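Putative Acetyltransferase (Lactobacillus plantarum WCFS1, PDB 3EFA) is a putative N-acetyltransferase of the GNAT family, probably transferring an acetyl group from acetyl-coenzyme A to an amine acceptor. Local coordinates at the interface of chains A and B. Sequence-based numbering; all coordinates share one arbitrary frame. Chains: chain A/B, Putative Acetyltransferase.

Contact 1: the interface of chains A and B. Residues chain A 111, 132, 134, 141; chain B 129, 132.
The phenol ring of B:Tyr132 turns one face to its symmetry mate, A:Tyr132, in an offset parallel arrangement. Contact is centred on the CD2 corners and the CB/CG ends, with A:Tyr132 CD2 and B:Tyr132 CD2 3.6 Å apart. Farther along, the same ring passes A:Glu134 on its CD1 and CE1 edge and brings its hydroxyl toward the imidazole of A:His111. That imidazole carries the terminal methyl CD1 of A:Ile141 over the centre of one face, 3.4 Å above the plane; the tyrosine hydroxyl approaches the same face, nearer ND1 and CE1.

The two tyrosines come from equivalent loops, and their side chains cross at about a right angle as they pass, with A:Tyr132 CB 3.7 Å from B:Tyr132 CB. In B:Tyr132, CG is anti to the carbonyl carbon (chi1 -60°), which sends the ring away from its own loop into chain A. A long aromatic residue suits this place: the ring supplies flat surface along its length and still delivers a polar group at the far end. There OH meets A:Ile141 CD1 at 3.3 Å and stands 3.7 Å from A:His111 ND1, too far for a direct bond and above the imidazole plane.

A:Glu134 runs alongside B:Tyr132, pointing the same way, and its CB and carboxylate meet the CD1/CE1 edge of the ring, leaving the faces to other groups. Its carboxylate plane is turned 87° from the phenol plane, with CD 4.1 Å from B:Tyr132 CE1. A charged residue is tolerable here because CB makes part of the contact, while the weakly positive ring hydrogens may favour a nearby carboxylate.

B:Ala129, at the end of strand 126-129, is small enough to fit beside these groups: its CB methyl lies off the CE1 edge of the A:His111 imidazole, toward the face that meets A:Ile141 CD1, 4.1 Å from CE1.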
loop_
_atom_site.group_PDB
_atom_site.type_symbol
_atom_site.label_atom_id
_atom_site.label_comp_id
_atom_site.label_asym_id
_atom_site.label_seq_id
_atom_site.Cartn_x
_atom_site.Cartn_y
_atom_site.Cartn_z
ATOM N N HIS A 111 2.241 4.309 7.551
ATOM C CA HIS A 111 0.824 3.905 7.642
ATOM C C HIS A 111 0.144 4.823 8.665
ATOM O O HIS A 111 0.010 4.469 9.827
ATOM C CB HIS A 111 0.648 2.424 8.061
ATOM C CG HIS A 111 1.080 1.428 7.024
ATOM N ND1 HIS A 111 0.896 0.069 7.178
ATOM C CD2 HIS A 111 1.674 1.590 5.814
ATOM C CE1 HIS A 111 1.368 -0.563 6.115
ATOM N NE2 HIS A 111 1.841 0.336 5.271
ATOM N N TYR A 132 -8.741 3.020 4.530
ATOM C CA TYR A 132 -9.352 1.743 4.896
ATOM C C TYR A 132 -9.853 1.763 6.347
ATOM O O TYR A 132 -10.689 2.600 6.702
ATOM C CB TYR A 132 -8.370 0.587 4.705
ATOM C CG TYR A 132 -7.882 0.421 3.285
ATOM C CD1 TYR A 132 -8.754 0.046 2.262
ATOM C CD2 TYR A 132 -6.550 0.632 2.964
ATOM C CE1 TYR A 132 -8.303 -0.107 0.965
ATOM C CE2 TYR A 132 -6.092 0.480 1.670
ATOM C CZ TYR A 132 -6.969 0.110 0.679
ATOM O OH TYR A 132 -6.500 -0.031 -0.597
ATOM N N GLU A 134 -8.465 -0.307 10.395
ATOM C CA GLU A 134 -7.827 -1.383 11.155
ATOM C C GLU A 134 -7.752 -1.034 12.641
ATOM O O GLU A 134 -7.532 0.123 13.004
ATOM C CB GLU A 134 -6.421 -1.661 10.632
ATOM C CG GLU A 134 -5.410 -0.597 11.015
ATOM C CD GLU A 134 -3.981 -1.054 10.825
ATOM O OE1 GLU A 134 -3.727 -2.273 10.951
ATOM O OE2 GLU A 134 -3.114 -0.194 10.555
ATOM N N ILE A 141 -2.148 4.640 3.400
ATOM C CA ILE A 141 -0.798 4.200 3.064
ATOM C C ILE A 141 -0.096 5.298 2.265
ATOM O O ILE A 141 -0.602 5.730 1.228
ATOM C CB ILE A 141 -0.843 2.880 2.249
ATOM C CG1 ILE A 141 -1.821 1.889 2.892
ATOM C CG2 ILE A 141 0.548 2.258 2.111
ATOM C CD1 ILE A 141 -1.416 1.423 4.267
ATOM N N ALA B 129 0.912 -4.594 2.280
ATOM C CA ALA B 129 0.030 -3.948 3.250
ATOM C C ALA B 129 -1.284 -4.719 3.406
ATOM O O ALA B 129 -1.767 -5.340 2.457
ATOM C CB ALA B 129 -0.240 -2.498 2.853
ATOM N N TYR B 132 -7.082 -5.413 5.157
ATOM C CA TYR B 132 -7.943 -4.358 5.692
ATOM C C TYR B 132 -9.425 -4.678 5.455
ATOM O O TYR B 132 -9.915 -5.715 5.912
ATOM C CB TYR B 132 -7.602 -3.003 5.074
ATOM C CG TYR B 132 -6.184 -2.548 5.326
ATOM C CD1 TYR B 132 -5.745 -2.239 6.614
ATOM C CD2 TYR B 132 -5.283 -2.421 4.280
ATOM C CE1 TYR B 132 -4.446 -1.821 6.840
ATOM C CE2 TYR B 132 -3.984 -2.004 4.499
ATOM C CZ TYR B 132 -3.574 -1.704 5.776
ATOM O OH TYR B 132 -2.285 -1.297 5.975
#

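Contact 2: the interface of chains A and B. Residues chain A 107, 126, 145; chain B 69.
A trans-like first torsion in B:Asp69 (chi1 -155°, CG anti to the backbone N) swings the carboxylate out from its loop toward chain A. In A:His107, CG stands anti to the carbonyl carbon and carries the ring outward from strand 107-113, and the ring's rotation about CB-CG brings NE2 nearest the aspartate. The two side chains thus approach from opposite directions, their planes turned 46° apart. A:His107 NE2 and B:Asp69 OD2 are 3.7 Å apart, and OD2 is displaced from the imidazole plane, so this is a loose polar approach and not a direct bond.

A:Arg126 reaches the same aspartate from the start of strand 126-129, its chain extended from CG to NE, a length that brings a guanidinium to the partner's loop. It crosses B:Asp69 at about a right angle, and the guanidinium and carboxylate planes stand 79° apart. NH2 comes to 4.1 Å from B:Asp69 CB and stays 4.8 Å from OD2. The opposite charges may still attract at this range, and the arginine would be expected to favour the ionised aspartate.

Aspartate fits the short connection between strands 57-66 and 71-75: its short side chain holds the carboxylate near the backbone, which here has left-handed helical torsions, a conformation more readily adopted by aspartate than by most residues. A:Gln145, the last residue of strand 139-145, adds an uncharged polar neighbour. Its amide nitrogen would be the attractive group for a carboxylate, and since amide O and N are hard to tell apart at 2.42 Å, the orientation may be reversed; as modelled, the oxygen OE1 lies 4.2 Å from B:Asp69 OD2.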
loop_
_atom_site.group_PDB
_atom_site.type_symbol
_atom_site.label_atom_id
_atom_site.label_comp_id
_atom_site.label_asym_id
_atom_site.label_seq_id
_atom_site.Cartn_x
_atom_site.Cartn_y
_atom_site.Cartn_z
ATOM N N HIS A 107 13.159 4.765 -0.302
ATOM C CA HIS A 107 11.795 5.234 -0.112
ATOM C C HIS A 107 11.349 5.174 1.342
ATOM O O HIS A 107 11.615 4.189 2.044
ATOM C CB HIS A 107 10.828 4.423 -0.985
ATOM C CG HIS A 107 11.007 4.652 -2.448
ATOM N ND1 HIS A 107 11.904 3.935 -3.209
ATOM C CD2 HIS A 107 10.408 5.523 -3.293
ATOM C CE1 HIS A 107 11.844 4.347 -4.464
ATOM N NE2 HIS A 107 10.945 5.313 -4.538
ATOM N N ARG A 126 2.890 11.116 -0.239
ATOM C CA ARG A 126 1.594 11.073 -0.939
ATOM C C ARG A 126 0.839 9.748 -0.685
ATOM O O ARG A 126 1.455 8.692 -0.539
ATOM C CB ARG A 126 1.784 11.293 -2.453
ATOM C CG ARG A 126 2.576 10.172 -3.089
ATOM C CD ARG A 126 2.709 10.273 -4.604
ATOM N NE ARG A 126 3.000 8.959 -5.183
ATOM C CZ ARG A 126 4.079 8.235 -4.884
ATOM N NH1 ARG A 126 4.973 8.691 -4.004
ATOM N NH2 ARG A 126 4.266 7.048 -5.452
ATOM N N GLN A 145 9.720 9.465 -2.069
ATOM C CA GLN A 145 11.069 9.188 -2.558
ATOM C C GLN A 145 12.093 9.922 -1.695
ATOM O O GLN A 145 11.959 11.119 -1.443
ATOM C CB GLN A 145 11.220 9.605 -4.023
ATOM C CG GLN A 145 12.594 9.283 -4.614
ATOM C CD GLN A 145 12.574 9.143 -6.138
ATOM O OE1 GLN A 145 11.507 9.098 -6.762
ATOM N NE2 GLN A 145 13.758 9.062 -6.739
ATOM N N ASP B 69 5.191 7.291 -10.458
ATOM C CA ASP B 69 6.471 6.635 -10.194
ATOM C C ASP B 69 6.651 5.261 -10.864
ATOM O O ASP B 69 7.292 4.360 -10.297
ATOM C CB ASP B 69 6.737 6.539 -8.685
ATOM C CG ASP B 69 8.224 6.459 -8.363
ATOM O OD1 ASP B 69 9.033 6.757 -9.275
ATOM O OD2 ASP B 69 8.588 6.104 -7.210
#

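The C-alpha centres of contact 1 and contact 2 lie about 17 Å apart along one face of chain A. Strands 107-113, 126-129 and 139-145 tie them together: the first and last serve both contacts from chain A, while 126-129 contributes through chain B in contact 1 and chain A in contact 2. Contact 1 lies near the two-fold axis and is largely aromatic and aliphatic; contact 2 is polar and more loosely fitted. Two-fold symmetry repeats each with the chains exchanged. The arrangement is compatible with a dimer joined through its sheets, although the structure alone does not show that this pair forms in solution.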